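Side-chain contacts in putative isochorismatase (Burkholderia xenovorans, PDB 3OQP), which is probably a hydrolase of the isochorismatase family, its substrate and exact reaction unestablished: residues S93-G97 against T98-G102; N56-P59 against A60-L64; I161-V164 against F165-L169; A35-A38 against R39-A43. All coordinates share one frame; numbering follows the deposited sequence.

Contact 1 (S93-G97 against T98-G102); sequences SAFTG and TDLAG
Leu100 meets the Phe95 ring with a single methyl: CD2 stands 3.7 Å from the ring centroid and 7° off the ring normal, a CH-pi contact over the middle of one face. The two side chains cross obliquely, and CG of Leu100, set anti to the backbone N (chi1 -180°), turns the isobutyl group back over the ring. The same methyl also touches Ala94, with CB to CD2 at 3.9 Å, so one methyl serves both the ring face and the alanine. Ala101 comes to the ring's edge, its CA near the ring plane and its CB 4.0 Å from Phe95 CD1.

Between these side chains in sequence, the backbone folds in a type II beta turn from Phe95 to Thr98. It is closed by Thr98 N donating to Phe95 O at 3.0 Å, nearly straight (169°) although the donor stands above the carbonyl plane, with Gly97 at the positive-phi position. Thr98 OG1 works in two directions: it donates to Ala94 O at 2.7 Å, in the carbonyl plane on a lone pair, and accepts from Leu100 N at 3.1 Å, forming an ST turn that leads into the helix. A water adds a further tie, donating to Phe95 O and Thr98 O and accepting from Ala101 N.

Residues 93-99 belong to the loop between strand 85-89 and helix 100-105, and 100-102 open that helix. Ser93 N donates to His132 NE2 of the second subunit. Ala94 and Leu100 pack on Val54 and Val52 of strand 51-56, and Phe95 rests against Thr126, His129 and Ala130 of helix 124-132.

Contact 2 (N56-P59 against A60-L64); sequences NFAP and AGSPL
Ser62 turns its hydroxyl back onto Pro59, and both of its donors converge on one acceptor. Ser62 N gives its hydrogen to Pro59 O at 3.1 Å with an N-H...O angle of 151°, while Ser62 OG donates to the same Pro59 O at a donor-acceptor distance of 2.5 Å. The two donors arrive from the same face of the carbonyl plane, both somewhat tilted from it. With chi1 at -60°, OG lies beside its own backbone N, which explains how one residue can bring both groups to a single oxygen.

The backbone bond closes a type II beta turn from Pro59 to Ser62, with Gly61 at the third position, where phi is positive; the hydroxyl reinforces that closure from the side chain. The turn lies in the long loop that leaves strand 51-56 in this isochorismatase-family fold.

Apolar atoms line the inner side of the bend. Pro59 CD approaches Ser62 OG to 3.4 Å, and Ala58 CB points toward the returning chain, 3.5 Å from Ser62 OG and 3.4 Å from Leu64 O. The backbone of Ala58 is itself hydrogen-bonded to Phe65 and Arg67, which ties the base of the loop. Nearer the strand, Asn56 OD1 accepts from Lys89 NZ and Asn56 O from Gln15 NE2. Pro63 and Leu64 pack on Tyr198 of the second subunit.

Contact 3 (I161-V164 against F165-L169); sequences IHRV and FSVVL
Ser166 doubles the helical bond to His162, its amide and hydroxyl both donating to His162 O. Ser166 N lies 2.9 Å from His162 O and Ser166 OG 2.8 Å from the same oxygen, and they approach from opposite faces of the carbonyl plane. The hydroxyl, well above that plane (37° out of it), gets there because chi1 of -65° sets OG beside the backbone N. Regular i to i+4 backbone bonds run alongside, from Phe165 N to Ile161 O, Val167 N to Arg163 O and Val168 N to Val164 O.

Polar-aromatic packing adds to this: Ser166 OG also sits over one face of the His162 imidazole, 3.8 Å above its plane and displaced from the ring centre. The ring nitrogens have other partners, ND1 with Thr119 OG1 and NE2 with His141 O.

Apolar contacts follow another side of the helix. Ile161 and Phe165 run alongside each other in the same direction, with Ile161 CG2 4.0 Å from Phe165 CD1. One turn further, Val164 CG1 is 4.3 Å from Val168 CG2. Phe165 stacks on Phe165 of the second subunit, and Val164 packs on its own counterpart there.

Charged contacts belong to Arg163, which forms salt bridges with Glu159 and with Glu160 of the second subunit.

The chemistry implies a helix that serves two surroundings at once: a polar side where the hydroxyl is satisfied by the His162 carbonyl and the imidazole by Thr119 and His141, and an apolar side whose Val164 and Phe165 take part in the subunit interface.

Contact 4 (A35-A38 against R39-A43); sequences ANIA and RAMDA
Helix 30-47, the crossover helix of the beta-alpha-beta unit between strands 7-12 and 51-56, carries an asparagine-arginine pair on one side and an apolar ridge on another. Arg39 grips Asn36 side-on, with two nitrogens on one oxygen: NH2 to OD1 is 2.8 Å at an N-H...O angle of 165°, and NE to OD1 is 3.2 Å and more bent. OD1 lies in the guanidinium plane, but the amide plane is turned 68° from it, so NE comes in the carbonyl plane of Asn36 and NH2 from above it. A bend at chi3 (-61°) curls the arginine back along the helix. The far NH1 makes a salt bridge with Asp180, and Asn36 ND2 donates to Asp142 O.

On the buried side Ile37 and the selenomethionine Met41 run alongside each other, with CG2 of Ile37 4.0 Å from SE of Met41. Both touch Val11 of strand 7-12, and Ala40 rests on Leu9.

Main-chain i to i+4 bonds, such as Ala40 N to Asn36 O at 2.8 Å, link the two segments. Apolar residues toward the parallel sheet and polar ones toward neighbouring helices and loops are typical of the amphipathic crossover helix in an alpha/beta fold.

Contact 3 is the buried one, contacts 1 and 4 are partly buried, and contact 2 lies at the surface. Contacts 3 and 4 both sit within single helices, where i to i+4 bonds repeat and side chains add to them. Contacts 1 and 2 hold type II turns; in contact 2 the serine hydroxyl joins the turn's own carbonyl, in contact 1 the threonine hydroxyl bonds the residue before the turn and leads into a helix. Contacts 1, 3 and 4 pack on the parallel sheet, through strands 51-56, 136-140 and 7-12; all but contact 4 also touch the second subunit. None touches another: the nearest atoms of contacts 1 and 2 are about 7 Å apart.

Contact 1 (S93-G97 against T98-G102)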
loop_
_atom_site.group_PDB
_atom_site.type_symbol
_atom_site.label_atom_id
_atom_site.label_comp_id
_atom_site.label_asym_id
_atom_site.label_seq_id
_atom_site.Cartn_x
_atom_site.Cartn_y
_atom_site.Cartn_z
ATOM N N SER A 93 8.080 5.592 3.161
ATOM C CA SER A 93 7.205 6.573 3.777
ATOM C C SER A 93 7.972 7.845 4.212
ATOM O O SER A 93 9.032 7.791 4.830
ATOM C CB SER A 93 6.567 6.017 5.029
ATOM O OG SER A 93 5.849 7.054 5.704
ATOM N N ALA A 94 7.412 9.006 3.878
ATOM C CA ALA A 94 7.924 10.310 4.247
ATOM C C ALA A 94 7.667 10.627 5.722
ATOM O O ALA A 94 8.259 11.576 6.239
ATOM C CB ALA A 94 7.309 11.390 3.383
ATOM N N PHE A 95 6.905 9.796 6.433
ATOM C CA PHE A 95 6.659 10.023 7.857
ATOM C C PHE A 95 7.646 9.380 8.801
ATOM O O PHE A 95 7.915 9.953 9.838
ATOM C CB PHE A 95 5.261 9.487 8.217
ATOM C CG PHE A 95 4.097 10.352 7.752
ATOM C CD1 PHE A 95 3.707 11.442 8.497
ATOM C CD2 PHE A 95 3.428 10.085 6.590
ATOM C CE1 PHE A 95 2.652 12.241 8.112
ATOM C CE2 PHE A 95 2.349 10.891 6.165
ATOM C CZ PHE A 95 1.953 11.939 6.921
ATOM N N THR A 96 8.077 8.177 8.490
ATOM C CA THR A 96 8.826 7.392 9.484
ATOM C C THR A 96 10.118 8.019 9.932
ATOM O O THR A 96 11.027 8.190 9.173
ATOM C CB THR A 96 9.106 5.968 9.000
ATOM O OG1 THR A 96 7.871 5.388 8.568
ATOM C CG2 THR A 96 9.820 5.084 10.039
ATOM N N GLY A 97 10.088 8.423 11.190
ATOM C CA GLY A 97 11.182 9.007 11.860
ATOM C C GLY A 97 11.436 10.468 11.535
ATOM O O GLY A 97 12.419 11.002 12.035
ATOM N N THR A 98 10.601 11.090 10.692
ATOM C CA THR A 98 10.852 12.460 10.202
ATOM C C THR A 98 10.074 13.474 11.015
ATOM O O THR A 98 9.324 13.104 11.933
ATOM C CB THR A 98 10.488 12.584 8.714
ATOM O OG1 THR A 98 9.059 12.634 8.583
ATOM C CG2 THR A 98 11.085 11.410 7.849
ATOM N N ASP A 99 10.182 14.746 10.639
ATOM C CA ASP A 99 9.418 15.768 11.307
ATOM C C ASP A 99 8.053 16.046 10.658
ATOM O O ASP A 99 7.392 17.002 11.059
ATOM C CB ASP A 99 10.221 17.033 11.432
ATOM C CG ASP A 99 10.418 17.766 10.138
ATOM O OD1 ASP A 99 9.795 17.422 9.113
ATOM O OD2 ASP A 99 11.193 18.769 10.178
ATOM N N LEU A 100 7.629 15.204 9.692
ATOM C CA LEU A 100 6.498 15.543 8.845
ATOM C C LEU A 100 5.189 15.638 9.639
ATOM O O LEU A 100 4.496 16.633 9.536
ATOM C CB LEU A 100 6.346 14.516 7.699
ATOM C CG LEU A 100 5.194 14.753 6.721
ATOM C CD1 LEU A 100 5.321 16.162 6.091
ATOM C CD2 LEU A 100 5.171 13.671 5.679
ATOM N N ALA A 101 4.867 14.623 10.444
ATOM C CA ALA A 101 3.617 14.614 11.166
ATOM C C ALA A 101 3.498 15.846 12.065
ATOM O O ALA A 101 2.464 16.486 12.128
ATOM C CB ALA A 101 3.470 13.341 12.008
ATOM N N GLY A 102 4.558 16.153 12.801
ATOM C CA GLY A 102 4.552 17.333 13.679
ATOM C C GLY A 102 4.411 18.645 12.915
ATOM O O GLY A 102 3.694 19.545 13.314
HETATM O O HOH W 1 6.503 12.160 10.915
#

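Contact 2 (N56-P59 against A60-L64)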
loop_
_atom_site.group_PDB
_atom_site.type_symbol
_atom_site.label_atom_id
_atom_site.label_comp_id
_atom_site.label_asym_id
_atom_site.label_seq_id
_atom_site.Cartn_x
_atom_site.Cartn_y
_atom_site.Cartn_z
ATOM N N ASN A 56 14.549 11.614 -1.534
ATOM C CA ASN A 56 14.908 10.272 -1.127
ATOM C C ASN A 56 16.403 10.044 -1.424
ATOM O O ASN A 56 16.823 10.251 -2.570
ATOM C CB ASN A 56 14.060 9.246 -1.875
ATOM C CG ASN A 56 14.339 7.833 -1.470
ATOM O OD1 ASN A 56 13.756 7.365 -0.491
ATOM N ND2 ASN A 56 15.258 7.130 -2.199
ATOM N N PHE A 57 17.181 9.622 -0.426
ATOM C CA PHE A 57 18.552 9.272 -0.673
ATOM C C PHE A 57 18.876 7.841 -0.296
ATOM O O PHE A 57 18.400 7.318 0.704
ATOM C CB PHE A 57 19.451 10.169 0.172
ATOM C CG PHE A 57 19.500 11.589 -0.289
ATOM C CD1 PHE A 57 20.131 11.936 -1.484
ATOM C CD2 PHE A 57 19.026 12.599 0.518
ATOM C CE1 PHE A 57 20.219 13.261 -1.878
ATOM C CE2 PHE A 57 19.122 13.942 0.115
ATOM C CZ PHE A 57 19.708 14.246 -1.078
ATOM N N ALA A 58 19.784 7.261 -1.085
ATOM C CA ALA A 58 20.475 6.015 -0.781
ATOM C C ALA A 58 21.958 6.411 -0.645
ATOM O O ALA A 58 22.378 7.504 -1.063
ATOM C CB ALA A 58 20.330 5.016 -1.876
ATOM N N PRO A 59 22.768 5.509 -0.057
ATOM C CA PRO A 59 24.210 5.835 0.064
ATOM C C PRO A 59 24.915 6.167 -1.255
ATOM O O PRO A 59 24.495 5.680 -2.329
ATOM C CB PRO A 59 24.795 4.562 0.689
ATOM C CG PRO A 59 23.646 4.028 1.546
ATOM C CD PRO A 59 22.409 4.275 0.649
ATOM N N ALA A 60 26.003 6.953 -1.167
ATOM C CA ALA A 60 26.869 7.218 -2.316
ATOM C C ALA A 60 27.291 5.889 -2.937
ATOM O O ALA A 60 27.501 4.896 -2.220
ATOM C CB ALA A 60 28.096 8.031 -1.898
ATOM N N GLY A 61 27.381 5.839 -4.260
ATOM C CA GLY A 61 27.678 4.570 -4.971
ATOM C C GLY A 61 26.524 3.587 -5.239
ATOM O O GLY A 61 26.686 2.582 -5.998
ATOM N N SER A 62 25.364 3.852 -4.617
ATOM C CA SER A 62 24.179 2.996 -4.788
ATOM C C SER A 62 23.765 3.085 -6.246
ATOM O O SER A 62 24.062 4.075 -6.909
ATOM C CB SER A 62 23.017 3.451 -3.871
ATOM O OG SER A 62 23.397 3.395 -2.486
ATOM N N PRO A 63 23.068 2.082 -6.740
ATOM C CA PRO A 63 22.717 2.189 -8.146
ATOM C C PRO A 63 21.650 3.245 -8.474
ATOM O O PRO A 63 21.608 3.727 -9.621
ATOM C CB PRO A 63 22.239 0.785 -8.490
ATOM C CG PRO A 63 22.823 -0.071 -7.438
ATOM C CD PRO A 63 22.830 0.720 -6.235
ATOM N N LEU A 64 20.842 3.600 -7.465
ATOM C CA LEU A 64 19.761 4.566 -7.616
ATOM C C LEU A 64 19.705 5.514 -6.431
ATOM O O LEU A 64 19.945 5.119 -5.292
ATOM C CB LEU A 64 18.398 3.856 -7.742
ATOM C CG LEU A 64 18.133 2.875 -8.913
ATOM C CD1 LEU A 64 16.816 2.140 -8.655
ATOM C CD2 LEU A 64 18.071 3.538 -10.278
#

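Contact 3 (I161-V164 against F165-L169)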
loop_
_atom_site.group_PDB
_atom_site.type_symbol
_atom_site.label_atom_id
_atom_site.label_comp_id
_atom_site.label_asym_id
_atom_site.label_seq_id
_atom_site.Cartn_x
_atom_site.Cartn_y
_atom_site.Cartn_z
ATOM N N ILE A 161 0.042 -1.120 -12.723
ATOM C CA ILE A 161 0.396 -0.760 -11.338
ATOM C C ILE A 161 -0.316 0.559 -10.961
ATOM O O ILE A 161 -0.912 0.661 -9.901
ATOM C CB ILE A 161 1.906 -0.702 -11.105
ATOM C CG1 ILE A 161 2.508 -2.082 -11.317
ATOM C CG2 ILE A 161 2.213 -0.123 -9.689
ATOM C CD1 ILE A 161 4.004 -2.152 -11.243
ATOM N N HIS A 162 -0.156 1.592 -11.767
ATOM C CA HIS A 162 -0.707 2.878 -11.469
ATOM C C HIS A 162 -2.211 2.868 -11.387
ATOM O O HIS A 162 -2.800 3.457 -10.491
ATOM C CB HIS A 162 -0.211 3.917 -12.476
ATOM C CG HIS A 162 -0.688 5.307 -12.218
ATOM N ND1 HIS A 162 -0.138 6.127 -11.255
ATOM C CD2 HIS A 162 -1.656 6.017 -12.830
ATOM C CE1 HIS A 162 -0.756 7.299 -11.315
ATOM N NE2 HIS A 162 -1.672 7.261 -12.263
ATOM N N ARG A 163 -2.831 2.163 -12.324
ATOM C CA ARG A 163 -4.278 2.011 -12.318
ATOM C C ARG A 163 -4.793 1.262 -11.088
ATOM O O ARG A 163 -5.775 1.698 -10.435
ATOM C CB ARG A 163 -4.796 1.378 -13.598
ATOM C CG ARG A 163 -6.287 1.113 -13.617
ATOM C CD ARG A 163 -6.921 0.808 -14.985
ATOM N NE ARG A 163 -6.088 -0.160 -15.695
ATOM C CZ ARG A 163 -6.116 -1.477 -15.528
ATOM N NH1 ARG A 163 -7.004 -2.050 -14.752
ATOM N NH2 ARG A 163 -5.244 -2.234 -16.173
ATOM N N VAL A 164 -4.234 0.106 -10.835
ATOM C CA VAL A 164 -4.595 -0.674 -9.662
ATOM C C VAL A 164 -4.520 0.199 -8.414
ATOM O O VAL A 164 -5.401 0.222 -7.614
ATOM C CB VAL A 164 -3.810 -1.983 -9.554
ATOM C CG1 VAL A 164 -3.830 -2.494 -8.106
ATOM C CG2 VAL A 164 -4.379 -3.038 -10.512
ATOM N N PHE A 165 -3.380 0.862 -8.211
ATOM C CA PHE A 165 -3.217 1.673 -7.026
ATOM C C PHE A 165 -4.204 2.831 -7.008
ATOM O O PHE A 165 -4.782 3.126 -5.957
ATOM C CB PHE A 165 -1.742 2.125 -6.816
ATOM C CG PHE A 165 -0.927 1.136 -6.042
ATOM C CD1 PHE A 165 -0.437 0.002 -6.634
ATOM C CD2 PHE A 165 -0.686 1.368 -4.686
ATOM C CE1 PHE A 165 0.272 -0.909 -5.923
ATOM C CE2 PHE A 165 0.052 0.466 -3.981
ATOM C CZ PHE A 165 0.512 -0.670 -4.594
ATOM N N SER A 166 -4.481 3.460 -8.150
ATOM C CA SER A 166 -5.426 4.553 -8.194
ATOM C C SER A 166 -6.825 4.088 -7.779
ATOM O O SER A 166 -7.491 4.746 -7.011
ATOM C CB SER A 166 -5.507 5.137 -9.612
ATOM O OG SER A 166 -4.280 5.740 -9.990
ATOM N N VAL A 167 -7.229 2.932 -8.306
ATOM C CA VAL A 167 -8.538 2.376 -7.975
ATOM C C VAL A 167 -8.676 1.913 -6.510
ATOM O O VAL A 167 -9.615 2.208 -5.797
ATOM C CB VAL A 167 -8.891 1.251 -8.993
ATOM C CG1 VAL A 167 -10.134 0.545 -8.582
ATOM C CG2 VAL A 167 -8.990 1.855 -10.443
ATOM N N VAL A 168 -7.606 1.267 -6.024
ATOM C CA VAL A 168 -7.578 0.858 -4.625
ATOM C C VAL A 168 -7.553 2.071 -3.705
ATOM O O VAL A 168 -8.273 2.131 -2.717
ATOM C CB VAL A 168 -6.412 -0.084 -4.350
ATOM C CG1 VAL A 168 -6.202 -0.347 -2.840
ATOM C CG2 VAL A 168 -6.623 -1.432 -5.036
ATOM N N LEU A 169 -6.788 3.070 -4.067
ATOM C CA LEU A 169 -6.756 4.278 -3.229
ATOM C C LEU A 169 -8.155 4.883 -3.149
ATOM O O LEU A 169 -8.629 5.267 -2.079
ATOM C CB LEU A 169 -5.786 5.281 -3.766
ATOM C CG LEU A 169 -4.314 4.944 -3.485
ATOM C CD1 LEU A 169 -3.468 5.913 -4.330
ATOM C CD2 LEU A 169 -3.909 5.012 -2.029
#

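Contact 4 (A35-A38 against R39-A43)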
loop_
_atom_site.group_PDB
_atom_site.type_symbol
_atom_site.label_atom_id
_atom_site.label_comp_id
_atom_site.label_asym_id
_atom_site.label_seq_id
_atom_site.Cartn_x
_atom_site.Cartn_y
_atom_site.Cartn_z
ATOM N N ALA A 35 4.648 18.243 -15.549
ATOM C CA ALA A 35 3.933 19.487 -15.790
ATOM C C ALA A 35 2.802 19.699 -14.778
ATOM O O ALA A 35 2.569 20.818 -14.331
ATOM C CB ALA A 35 3.413 19.537 -17.224
ATOM N N ASN A 36 2.126 18.618 -14.403
ATOM C CA ASN A 36 1.034 18.749 -13.458
ATOM C C ASN A 36 1.479 18.988 -12.044
ATOM O O ASN A 36 0.866 19.709 -11.290
ATOM C CB ASN A 36 0.135 17.518 -13.544
ATOM C CG ASN A 36 -0.745 17.540 -14.761
ATOM O OD1 ASN A 36 -1.084 18.632 -15.268
ATOM N ND2 ASN A 36 -1.038 16.389 -15.288
ATOM N N ILE A 37 2.619 18.404 -11.697
ATOM C CA ILE A 37 3.312 18.668 -10.395
ATOM C C ILE A 37 3.567 20.169 -10.325
ATOM O O ILE A 37 3.299 20.813 -9.292
ATOM C CB ILE A 37 4.630 17.841 -10.206
ATOM C CG1 ILE A 37 4.289 16.360 -9.942
ATOM C CG2 ILE A 37 5.481 18.333 -9.037
ATOM C CD1 ILE A 37 5.375 15.364 -10.261
ATOM N N ALA A 38 4.148 20.729 -11.384
ATOM C CA ALA A 38 4.487 22.159 -11.392
ATOM C C ALA A 38 3.212 23.006 -11.242
ATOM O O ALA A 38 3.207 23.996 -10.558
ATOM C CB ALA A 38 5.228 22.532 -12.683
ATOM N N ARG A 39 2.142 22.654 -11.962
ATOM C CA ARG A 39 0.865 23.397 -11.850
ATOM C C ARG A 39 0.341 23.306 -10.434
ATOM O O ARG A 39 -0.082 24.303 -9.881
ATOM C CB ARG A 39 -0.191 22.892 -12.817
ATOM C CG ARG A 39 0.053 23.180 -14.270
ATOM C CD ARG A 39 -1.227 23.064 -15.109
ATOM N NE ARG A 39 -1.761 21.779 -15.048
ATOM C CZ ARG A 39 -3.037 21.474 -14.790
ATOM N NH1 ARG A 39 -3.964 22.355 -14.488
ATOM N NH2 ARG A 39 -3.340 20.223 -14.838
ATOM N N ALA A 40 0.395 22.115 -9.850
ATOM C CA ALA A 40 -0.097 21.955 -8.487
ATOM C C ALA A 40 0.704 22.804 -7.479
ATOM O O ALA A 40 0.107 23.473 -6.644
ATOM C CB ALA A 40 -0.046 20.475 -8.056
HETATM N N MSE A 41 2.023 22.841 -7.664
HETATM C CA MSE A 41 2.884 23.661 -6.809
HETATM C C MSE A 41 2.576 25.152 -6.998
HETATM O O MSE A 41 2.465 25.889 -6.031
HETATM C CB MSE A 41 4.364 23.419 -7.126
HETATM C CG MSE A 41 4.829 21.998 -6.671
HETATM SE SE MSE A 41 6.589 21.653 -7.094
HETATM C CE MSE A 41 7.359 22.738 -5.947
ATOM N N ASP A 42 2.384 25.599 -8.241
ATOM C CA ASP A 42 2.109 27.005 -8.498
ATOM C C ASP A 42 0.758 27.393 -7.958
ATOM O O ASP A 42 0.573 28.485 -7.424
ATOM C CB ASP A 42 2.200 27.288 -9.988
ATOM C CG ASP A 42 3.600 27.229 -10.512
ATOM O OD1 ASP A 42 4.580 27.280 -9.724
ATOM O OD2 ASP A 42 3.803 27.096 -11.764
ATOM N N ALA A 43 -0.221 26.510 -8.132
ATOM C CA ALA A 43 -1.553 26.749 -7.613
ATOM C C ALA A 43 -1.530 26.789 -6.098
ATOM O O ALA A 43 -2.187 27.656 -5.486
ATOM C CB ALA A 43 -2.512 25.677 -8.114
#